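Local coordinates for phytoene synthase (Enterococcus hirae, PDB 5IYS), which probably joins two prenyl diphosphates head to head in a magnesium-dependent reaction of the squalene and phytoene synthase family, at residues Ile22-Lys25 with Phe30-Ala33; Val94-Phe99 with Ala104-Met109; Glu176-Gly181 with Met199-Gln204. One frame throughout, in Å; residues are numbered along the deposited sequence.

Interaction 1 of 3, residues Ile22-Lys25 with Phe30-Ala33; sequences IIKK and FYLA. With FPS (S-[(2E,6E)-3,7,11-trimethyldodeca-2,6,10-trienyl] trihydrogen thiodiphosphate), chain G.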
loop_
_atom_site.group_PDB
_atom_site.type_symbol
_atom_site.label_atom_id
_atom_site.label_comp_id
_atom_site.label_asym_id
_atom_site.label_seq_id
_atom_site.Cartn_x
_atom_site.Cartn_y
_atom_site.Cartn_z
ATOM N N ILE A 22 9.628 7.351 -10.560
ATOM C CA ILE A 22 8.208 7.062 -10.422
ATOM C C ILE A 22 7.748 7.181 -8.955
ATOM O O ILE A 22 6.745 7.841 -8.661
ATOM C CB ILE A 22 7.838 5.697 -11.058
ATOM C CG1 ILE A 22 7.771 5.873 -12.584
ATOM C CG2 ILE A 22 6.484 5.165 -10.489
ATOM C CD1 ILE A 22 7.667 4.604 -13.399
ATOM N N ILE A 23 8.457 6.542 -8.029
ATOM C CA ILE A 23 8.014 6.660 -6.635
ATOM C C ILE A 23 8.189 8.077 -6.073
ATOM O O ILE A 23 7.282 8.600 -5.416
ATOM C CB ILE A 23 8.604 5.558 -5.717
ATOM C CG1 ILE A 23 7.920 5.567 -4.343
ATOM C CG2 ILE A 23 10.129 5.736 -5.561
ATOM C CD1 ILE A 23 8.432 4.399 -3.449
ATOM N N LYS A 24 9.312 8.716 -6.393
ATOM C CA LYS A 24 9.555 10.104 -6.002
ATOM C C LYS A 24 8.394 11.004 -6.404
ATOM O O LYS A 24 7.907 11.776 -5.591
ATOM C CB LYS A 24 10.888 10.611 -6.569
ATOM C CG LYS A 24 11.212 12.083 -6.284
ATOM C CD LYS A 24 12.710 12.320 -6.590
ATOM C CE LYS A 24 13.092 13.791 -6.432
ATOM N NZ LYS A 24 14.498 14.090 -6.866
ATOM N N LYS A 25 7.906 10.857 -7.630
ATOM C CA LYS A 25 6.832 11.708 -8.138
ATOM C C LYS A 25 5.438 11.320 -7.641
ATOM O O LYS A 25 4.552 12.166 -7.545
ATOM C CB LYS A 25 6.829 11.689 -9.669
ATOM C CG LYS A 25 8.142 12.137 -10.316
ATOM C CD LYS A 25 8.363 13.658 -10.337
ATOM C CE LYS A 25 9.750 13.995 -10.906
ATOM N NZ LYS A 25 10.200 15.399 -10.652
ATOM N N PHE A 30 6.206 7.252 0.791
ATOM C CA PHE A 30 6.916 5.973 0.711
ATOM C C PHE A 30 8.329 6.188 0.195
ATOM O O PHE A 30 9.240 5.468 0.568
ATOM C CB PHE A 30 6.126 4.992 -0.163
ATOM C CG PHE A 30 4.922 4.397 0.531
ATOM C CD1 PHE A 30 4.989 4.011 1.858
ATOM C CD2 PHE A 30 3.733 4.192 -0.153
ATOM C CE1 PHE A 30 3.869 3.461 2.501
ATOM C CE2 PHE A 30 2.624 3.613 0.468
ATOM C CZ PHE A 30 2.692 3.251 1.805
ATOM N N TYR A 31 8.538 7.209 -0.635
ATOM C CA TYR A 31 9.894 7.542 -1.049
ATOM C C TYR A 31 10.719 7.983 0.140
ATOM O O TYR A 31 11.836 7.522 0.300
ATOM C CB TYR A 31 9.927 8.673 -2.113
ATOM C CG TYR A 31 11.314 8.965 -2.631
ATOM C CD1 TYR A 31 12.142 7.941 -3.074
ATOM C CD2 TYR A 31 11.750 10.280 -2.831
ATOM C CE1 TYR A 31 13.411 8.182 -3.542
ATOM C CE2 TYR A 31 13.015 10.538 -3.346
ATOM C CZ TYR A 31 13.827 9.490 -3.728
ATOM O OH TYR A 31 15.086 9.743 -4.240
ATOM N N LEU A 32 10.179 8.882 0.966
ATOM C CA LEU A 32 10.910 9.333 2.157
ATOM C C LEU A 32 11.172 8.147 3.096
ATOM O O LEU A 32 12.314 7.906 3.509
ATOM C CB LEU A 32 10.056 10.350 2.911
ATOM C CG LEU A 32 10.654 10.830 4.244
ATOM C CD1 LEU A 32 12.043 11.380 3.947
ATOM C CD2 LEU A 32 9.753 11.925 4.816
ATOM N N ALA A 33 10.129 7.369 3.383
ATOM C CA ALA A 33 10.271 6.268 4.333
ATOM C C ALA A 33 11.288 5.247 3.811
ATOM O O ALA A 33 12.274 4.944 4.490
ATOM C CB ALA A 33 8.932 5.618 4.564
HETATM C C1 FPS G . -0.692 3.599 -0.975
HETATM S S1 FPS G . 0.218 3.741 -2.467
HETATM C C2 FPS G . -0.331 2.201 -0.503
HETATM C C3 FPS G . -1.174 1.372 0.136
HETATM C C4 FPS G . -2.573 1.802 0.466
HETATM C C5 FPS G . -0.732 -0.011 0.575
HETATM C C6 FPS G . 0.708 -0.375 0.215
HETATM C C7 FPS G . 1.118 -1.581 1.037
HETATM C C8 FPS G . 2.364 -1.731 1.520
HETATM C C10 FPS G . 2.685 -3.034 2.218
HETATM C C9 FPS G . 3.452 -0.700 1.332
HETATM C C11 FPS G . 3.221 -2.733 3.621
HETATM C C12 FPS G . 3.725 -4.001 4.290
HETATM C C13 FPS G . 5.010 -4.423 4.270
HETATM C C14 FPS G . 5.397 -5.683 5.001
HETATM C C15 FPS G . 6.094 -3.652 3.562
HETATM P PA FPS G . 0.471 5.714 -3.017
HETATM O O1A FPS G . 1.680 5.892 -3.826
HETATM O O2A FPS G . -0.781 5.915 -4.021
HETATM O O3A FPS G . 0.277 6.790 -1.855
HETATM P PB FPS G . -1.248 7.290 -1.600
HETATM O O1B FPS G . -1.521 8.562 -2.356
HETATM O O2B FPS G . -1.329 7.387 -0.095
HETATM O O3B FPS G . -2.298 6.303 -2.062
#
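Lys24 lies along the ring of Tyr31, and Ile23 closes the buried end of the same contact. On that buried side Ile23 is enclosed: its CD1 sits 4.1 Å from CB of Phe30, its other branch, CG2, comes within 3.9 Å of CD1 of Tyr31, at a slant to the ring, and Tyr46 and Tyr49 of helix 39-60 touch it as well. On the solvent side the aliphatic part of the exposed Lys24 lies over the Tyr31 ring. CB of Lys24 stands above one face in a CH-pi contact, 4.0 Å from the centroid and offset toward the rim. With CG of Lys24 anti to its own N (chi1 177°) and the rest of the chain extended, the methylenes run beside the ring in the direction the tyrosine itself points, CD reaching CE2 of Tyr31 at 3.7 Å. The ammonium end continues away into exposed surroundings, and the Tyr31 hydroxyl is hydrogen-bonded to Glu20. Phe30 turns inward, its CE2 3.4 Å from C2 of the thiodiphosphate inhibitor, which meets the ring at its edge. The corner between helices 13-26 and 28-34 contributes Phe30 to the prenyl pocket of an all-helical terpenoid synthase fold.

Interaction 2 of 3, residues Val94-Phe99 with Ala104-Met109; sequences VVFDNF and APFFDM. With FPS (S-[(2E,6E)-3,7,11-trimethyldodeca-2,6,10-trienyl] trihydrogen thiodiphosphate), chain H.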
loop_
_atom_site.group_PDB
_atom_site.type_symbol
_atom_site.label_atom_id
_atom_site.label_comp_id
_atom_site.label_asym_id
_atom_site.label_seq_id
_atom_site.Cartn_x
_atom_site.Cartn_y
_atom_site.Cartn_z
ATOM N N VAL A 94 16.645 -7.994 -11.844
ATOM C CA VAL A 94 17.756 -7.872 -10.885
ATOM C C VAL A 94 17.387 -8.134 -9.425
ATOM O O VAL A 94 18.099 -8.837 -8.686
ATOM C CB VAL A 94 18.423 -6.469 -10.987
ATOM C CG1 VAL A 94 19.484 -6.317 -9.902
ATOM C CG2 VAL A 94 19.034 -6.262 -12.353
ATOM N N VAL A 95 16.227 -7.621 -9.011
ATOM C CA VAL A 95 15.750 -7.897 -7.667
ATOM C C VAL A 95 15.502 -9.393 -7.462
ATOM O O VAL A 95 15.912 -9.961 -6.442
ATOM C CB VAL A 95 14.488 -7.053 -7.327
ATOM C CG1 VAL A 95 14.101 -7.265 -5.880
ATOM C CG2 VAL A 95 14.751 -5.530 -7.562
ATOM N N PHE A 96 14.787 -10.009 -8.404
ATOM C CA PHE A 96 14.522 -11.454 -8.357
ATOM C C PHE A 96 15.807 -12.295 -8.444
ATOM O O PHE A 96 15.902 -13.341 -7.792
ATOM C CB PHE A 96 13.585 -11.894 -9.488
ATOM C CG PHE A 96 12.110 -11.828 -9.132
ATOM C CD1 PHE A 96 11.498 -10.603 -8.919
ATOM C CD2 PHE A 96 11.371 -12.996 -8.904
ATOM C CE1 PHE A 96 10.137 -10.501 -8.638
ATOM C CE2 PHE A 96 9.998 -12.925 -8.528
ATOM C CZ PHE A 96 9.388 -11.670 -8.398
ATOM N N ASP A 97 16.841 -11.782 -9.103
ATOM C CA ASP A 97 18.152 -12.445 -9.090
ATOM C C ASP A 97 18.840 -12.399 -7.730
ATOM O O ASP A 97 19.686 -13.273 -7.426
ATOM C CB ASP A 97 19.113 -11.817 -10.098
ATOM C CG ASP A 97 18.864 -12.268 -11.524
ATOM O OD1 ASP A 97 18.017 -13.163 -11.770
ATOM O OD2 ASP A 97 19.518 -11.688 -12.417
ATOM N N ASN A 98 18.622 -11.296 -7.016
ATOM C CA ASN A 98 19.393 -10.985 -5.811
ATOM C C ASN A 98 18.744 -11.429 -4.509
ATOM O O ASN A 98 19.416 -11.498 -3.485
ATOM C CB ASN A 98 19.690 -9.478 -5.711
ATOM C CG ASN A 98 20.724 -8.989 -6.744
ATOM O OD1 ASN A 98 21.395 -9.765 -7.424
ATOM N ND2 ASN A 98 20.804 -7.669 -6.894
ATOM N N PHE A 99 17.415 -11.513 -4.491
ATOM C CA PHE A 99 16.659 -11.848 -3.276
ATOM C C PHE A 99 15.671 -12.955 -3.635
ATOM O O PHE A 99 15.306 -13.067 -4.802
ATOM C CB PHE A 99 15.890 -10.615 -2.783
ATOM C CG PHE A 99 16.793 -9.501 -2.315
ATOM C CD1 PHE A 99 17.301 -9.498 -1.026
ATOM C CD2 PHE A 99 17.132 -8.458 -3.171
ATOM C CE1 PHE A 99 18.147 -8.467 -0.604
ATOM C CE2 PHE A 99 17.999 -7.465 -2.771
ATOM C CZ PHE A 99 18.512 -7.474 -1.491
ATOM N N ALA A 104 4.040 -15.015 -6.922
ATOM C CA ALA A 104 2.636 -15.176 -6.534
ATOM C C ALA A 104 1.923 -13.903 -6.083
ATOM O O ALA A 104 0.823 -13.643 -6.547
ATOM C CB ALA A 104 2.457 -16.299 -5.461
ATOM N N PRO A 105 2.584 -13.048 -5.267
ATOM C CA PRO A 105 1.831 -11.874 -4.830
ATOM C C PRO A 105 1.714 -10.846 -5.950
ATOM O O PRO A 105 0.779 -10.035 -5.951
ATOM C CB PRO A 105 2.615 -11.322 -3.632
ATOM C CG PRO A 105 3.956 -12.037 -3.632
ATOM C CD PRO A 105 3.819 -13.284 -4.502
ATOM N N PHE A 106 2.596 -10.923 -6.936
ATOM C CA PHE A 106 2.505 -10.002 -8.084
ATOM C C PHE A 106 1.260 -10.355 -8.901
ATOM O O PHE A 106 0.542 -9.471 -9.374
ATOM C CB PHE A 106 3.770 -10.088 -8.969
ATOM C CG PHE A 106 4.997 -9.498 -8.319
ATOM C CD1 PHE A 106 5.727 -10.225 -7.389
ATOM C CD2 PHE A 106 5.369 -8.190 -8.590
ATOM C CE1 PHE A 106 6.825 -9.646 -6.733
ATOM C CE2 PHE A 106 6.486 -7.639 -7.997
ATOM C CZ PHE A 106 7.191 -8.360 -7.032
ATOM N N PHE A 107 0.984 -11.656 -9.014
ATOM C CA PHE A 107 -0.198 -12.139 -9.719
ATOM C C PHE A 107 -1.445 -11.714 -8.925
ATOM O O PHE A 107 -2.423 -11.242 -9.488
ATOM C CB PHE A 107 -0.119 -13.675 -9.795
ATOM C CG PHE A 107 0.681 -14.204 -10.948
ATOM C CD1 PHE A 107 0.212 -14.072 -12.257
ATOM C CD2 PHE A 107 1.866 -14.886 -10.730
ATOM C CE1 PHE A 107 0.944 -14.588 -13.331
ATOM C CE2 PHE A 107 2.558 -15.481 -11.780
ATOM C CZ PHE A 107 2.122 -15.293 -13.085
ATOM N N ASP A 108 -1.394 -11.868 -7.604
ATOM C CA ASP A 108 -2.480 -11.424 -6.728
ATOM C C ASP A 108 -2.837 -9.938 -6.909
ATOM O O ASP A 108 -4.006 -9.580 -6.870
ATOM C CB ASP A 108 -2.176 -11.746 -5.247
ATOM C CG ASP A 108 -2.202 -13.241 -4.941
ATOM O OD1 ASP A 108 -2.779 -13.991 -5.767
ATOM O OD2 ASP A 108 -1.700 -13.680 -3.861
ATOM N N MET A 109 -1.840 -9.056 -6.937
ATOM C CA MET A 109 -2.065 -7.649 -7.249
ATOM C C MET A 109 -2.849 -7.448 -8.561
ATOM O O MET A 109 -3.803 -6.671 -8.596
ATOM C CB MET A 109 -0.715 -6.904 -7.291
ATOM C CG MET A 109 -0.741 -5.433 -7.777
ATOM S SD MET A 109 -1.824 -4.402 -6.775
ATOM C CE MET A 109 -0.788 -3.956 -5.367
HETATM C C1 FPS H . -3.152 2.798 -3.695
HETATM S S1 FPS H . -4.765 2.559 -3.017
HETATM C C2 FPS H . -2.851 1.689 -4.672
HETATM C C3 FPS H . -2.622 0.407 -4.335
HETATM C C4 FPS H . -2.736 -0.116 -2.928
HETATM C C5 FPS H . -2.283 -0.560 -5.447
HETATM C C6 FPS H . -0.855 -0.360 -5.952
HETATM C C7 FPS H . 0.123 -0.266 -4.793
HETATM C C8 FPS H . 1.053 0.698 -4.742
HETATM C C10 FPS H . 1.934 0.738 -3.516
HETATM C C9 FPS H . 1.148 1.753 -5.812
HETATM C C11 FPS H . 3.217 -0.046 -3.678
HETATM C C12 FPS H . 4.086 0.483 -2.544
HETATM C C13 FPS H . 5.323 0.032 -2.265
HETATM C C14 FPS H . 6.002 -1.049 -3.049
HETATM C C15 FPS H . 6.047 0.634 -1.103
HETATM P PA FPS H . -5.842 3.707 -4.317
HETATM O O1A FPS H . -5.693 3.165 -5.690
HETATM O O2A FPS H . -7.392 3.644 -3.888
HETATM O O3A FPS H . -5.433 5.251 -4.045
HETATM P PB FPS H . -4.606 6.236 -4.987
HETATM O O1B FPS H . -5.573 7.333 -5.343
HETATM O O2B FPS H . -4.098 5.588 -6.256
HETATM O O3B FPS H . -3.432 6.728 -4.167
#
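Phe96 and Phe106 reach toward each other from opposite directions and meet at their outer carbons, CZ of Phe96 lying 3.7 Å from CE1 of Phe106. CE1 of Phe96 adds a second approach, 3.9 Å from the same CE1 of Phe106. The rings are oblique, with planes at 56° and centroids 5.5 Å apart. CE1 of Phe106 arrives at the edge of the Phe96 ring, near its plane. Such an oblique meeting at a few rim carbons buries little surface, and the nearest CA atoms, those of Phe96 and Phe106, remain 12.1 Å apart, so the long side chains span the distance between helices 87-98 and 104-116.

The next shell packs against both rings. Phe78 forms an edge-to-face pair with Phe96, and Phe51 does the same with Phe106, against which Leu75 and Met142 also pack. Further along helix 104-116, Met109 faces the prenyl pocket. Its CG points away from the main-chain nitrogen (chi1 173°), and bends at the next two torsions bring CE to within 3.6 Å of C6 on the second inhibitor molecule. Cys52, Val139 and Met142 touch this methionine. Between the two rings carbon meets carbon, with no hydrogen bond across the segments; the contact therefore relies on shape and dispersion, and the thioether methyl offers the isoprenoid chain a similarly apolar surface.

Interaction 3 of 3, residues Glu176-Gly181 with Met199-Gln204; sequences EDYQMG and MLKEKQ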
loop_
_atom_site.group_PDB
_atom_site.type_symbol
_atom_site.label_atom_id
_atom_site.label_comp_id
_atom_site.label_asym_id
_atom_site.label_seq_id
_atom_site.Cartn_x
_atom_site.Cartn_y
_atom_site.Cartn_z
ATOM N N GLU A 176 -14.077 11.392 -2.348
ATOM C CA GLU A 176 -13.530 11.292 -3.707
ATOM C C GLU A 176 -13.898 9.939 -4.314
ATOM O O GLU A 176 -14.323 9.870 -5.473
ATOM C CB GLU A 176 -12.006 11.506 -3.719
ATOM C CG GLU A 176 -11.568 12.940 -4.108
ATOM C CD GLU A 176 -10.562 13.582 -3.143
ATOM O OE1 GLU A 176 -9.530 12.937 -2.837
ATOM O OE2 GLU A 176 -10.767 14.749 -2.720
ATOM N N ASP A 177 -13.848 8.882 -3.505
ATOM C CA ASP A 177 -14.217 7.541 -3.998
ATOM C C ASP A 177 -15.684 7.515 -4.448
ATOM O O ASP A 177 -16.005 7.070 -5.557
ATOM C CB ASP A 177 -13.985 6.479 -2.924
ATOM C CG ASP A 177 -12.518 6.063 -2.811
ATOM O OD1 ASP A 177 -11.749 6.385 -3.731
ATOM O OD2 ASP A 177 -12.136 5.447 -1.793
ATOM N N TYR A 178 -16.570 7.980 -3.572
ATOM C CA TYR A 178 -17.994 7.960 -3.883
ATOM C C TYR A 178 -18.278 8.744 -5.159
ATOM O O TYR A 178 -19.136 8.350 -5.961
ATOM C CB TYR A 178 -18.831 8.531 -2.741
ATOM C CG TYR A 178 -20.317 8.453 -3.027
ATOM C CD1 TYR A 178 -20.977 7.234 -3.026
ATOM C CD2 TYR A 178 -21.048 9.592 -3.334
ATOM C CE1 TYR A 178 -22.326 7.161 -3.306
ATOM C CE2 TYR A 178 -22.399 9.527 -3.614
ATOM C CZ TYR A 178 -23.030 8.308 -3.591
ATOM O OH TYR A 178 -24.379 8.233 -3.868
ATOM N N GLN A 179 -17.623 9.894 -5.292
ATOM C CA GLN A 179 -17.757 10.734 -6.482
ATOM C C GLN A 179 -17.480 9.911 -7.724
ATOM O O GLN A 179 -18.012 10.198 -8.793
ATOM C CB GLN A 179 -16.744 11.874 -6.462
ATOM C CG GLN A 179 -17.155 13.087 -5.658
ATOM C CD GLN A 179 -16.195 14.252 -5.846
ATOM O OE1 GLN A 179 -14.993 14.062 -6.070
ATOM N NE2 GLN A 179 -16.714 15.470 -5.716
ATOM N N MET A 180 -16.610 8.917 -7.572
ATOM C CA MET A 180 -16.102 8.131 -8.679
ATOM C C MET A 180 -16.982 6.920 -8.924
ATOM O O MET A 180 -16.712 6.139 -9.828
ATOM C CB MET A 180 -14.683 7.641 -8.383
ATOM C CG MET A 180 -13.624 8.730 -8.333
ATOM S SD MET A 180 -13.656 9.848 -9.752
ATOM C CE MET A 180 -12.473 11.091 -9.214
ATOM N N GLY A 181 -18.002 6.744 -8.094
ATOM C CA GLY A 181 -18.831 5.546 -8.160
ATOM C C GLY A 181 -18.381 4.372 -7.304
ATOM O O GLY A 181 -18.913 3.255 -7.417
ATOM N N MET A 199 -25.002 10.347 2.813
ATOM C CA MET A 199 -24.089 10.989 3.746
ATOM C C MET A 199 -22.660 11.055 3.190
ATOM O O MET A 199 -21.799 11.733 3.758
ATOM C CB MET A 199 -24.081 10.218 5.066
ATOM C CG MET A 199 -25.451 9.961 5.666
ATOM S SD MET A 199 -25.327 9.238 7.319
ATOM C CE MET A 199 -27.081 9.219 7.754
ATOM N N LEU A 200 -22.408 10.310 2.114
ATOM C CA LEU A 200 -21.053 10.108 1.608
ATOM C C LEU A 200 -20.623 11.264 0.717
ATOM O O LEU A 200 -19.462 11.347 0.332
ATOM C CB LEU A 200 -20.928 8.797 0.828
ATOM C CG LEU A 200 -21.224 7.483 1.547
ATOM C CD1 LEU A 200 -20.803 6.293 0.669
ATOM C CD2 LEU A 200 -20.538 7.438 2.919
ATOM N N LYS A 201 -21.552 12.161 0.405
ATOM C CA LYS A 201 -21.231 13.283 -0.481
ATOM C C LYS A 201 -21.113 14.613 0.249
ATOM O O LYS A 201 -20.816 15.637 -0.366
ATOM C CB LYS A 201 -22.228 13.396 -1.641
ATOM C CG LYS A 201 -23.693 13.499 -1.225
ATOM C CD LYS A 201 -24.620 13.543 -2.443
ATOM C CE LYS A 201 -24.861 12.155 -3.028
ATOM N NZ LYS A 201 -25.167 12.186 -4.492
ATOM N N GLU A 202 -21.262 14.577 1.570
ATOM C CA GLU A 202 -21.170 15.782 2.393
ATOM C C GLU A 202 -19.731 16.170 2.736
ATOM O O GLU A 202 -18.817 15.346 2.630
ATOM C CB GLU A 202 -22.029 15.618 3.653
ATOM C CG GLU A 202 -23.483 16.019 3.422
ATOM C CD GLU A 202 -24.473 15.148 4.165
ATOM O OE1 GLU A 202 -25.508 14.767 3.563
ATOM O OE2 GLU A 202 -24.219 14.861 5.358
ATOM N N LYS A 203 -19.531 17.417 3.156
ATOM C CA LYS A 203 -18.193 17.909 3.499
ATOM C C LYS A 203 -17.637 17.338 4.804
ATOM O O LYS A 203 -16.454 16.996 4.886
ATOM C CB LYS A 203 -18.164 19.440 3.530
ATOM C CG LYS A 203 -18.421 20.063 2.159
ATOM C CD LYS A 203 -17.437 21.190 1.853
ATOM C CE LYS A 203 -15.973 20.754 2.031
ATOM N NZ LYS A 203 -15.490 19.704 1.070
ATOM N N GLN A 204 -18.511 17.195 5.796
ATOM C CA GLN A 204 -18.151 16.629 7.092
ATOM C C GLN A 204 -19.083 15.458 7.420
ATOM O O GLN A 204 -20.263 15.469 7.067
ATOM C CB GLN A 204 -18.182 17.692 8.199
ATOM C CG GLN A 204 -17.542 19.043 7.858
ATOM C CD GLN A 204 -16.023 18.996 7.814
ATOM O OE1 GLN A 204 -15.406 19.583 6.922
ATOM N NE2 GLN A 204 -15.408 18.338 8.798
#
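Tyr178 meets Leu200 first through its CB, which lies 4.1 Å from CB of the leucine. At CG of Tyr178 that same leucine CB is 3.9 Å away, and it stands over one face of the ring in a CH-pi contact, 22° off the ring normal and offset toward the rim. A chi1 of -177° swings the tyrosine ring opposite the main-chain nitrogen and out toward residues 199-204. CD1 then touches CD1 of Leu200 at 3.8 Å, the two side chains crossing at about a right angle. The contact also buries Leu200 O, which has no polar partner in the model.

The tyrosine comes from the last turn of helix 174-179. That helix ends in a Schellman motif at Gly181, which has positive phi; one of its two bonds back into the last turn is Gly181 N to Tyr178 O, 2.9 Å. Residues 199-204, which begin in a 3-10 turn, belong to the connection between helices 187-193 and 207-227, and the aromatic ring joins this connection to the helix end.

On the other side of the ring's long axis, CE2 of Tyr178 receives CE of Lys201 at 3.6 Å, at the ring edge and near its plane. A bend at chi3 (80°) curls the lysine chain so that NZ also comes up in the plane of the ring, 3.9 Å from CE2 of Tyr178. At the tip, the tyrosine OH has CE of Lys201 4.0 Å away and takes part in a weak hydrogen bond with Thr197 OG1.

The three interactions follow one another along the chain without overlap, all within the squalene/phytoene synthase region of an all-helical protein. Interactions 1 and 2 have centres about 19 Å apart and nearest atoms about 10 Å apart. Each adds a residue to the surroundings of one of two adjacent inhibitor molecules, Phe30 lying close to both, and helix 39-60, which carries the magnesium ligands Asp56 and Asp60, touches both contacts. Interaction 3 lies across the chain's centre from interaction 2, about 36 Å between centres, and about 28 Å from interaction 1. Its Tyr178 side chain is about 11 Å from a magnesium ion. The contacts mark separate parts of one helical bundle around the prenyl site.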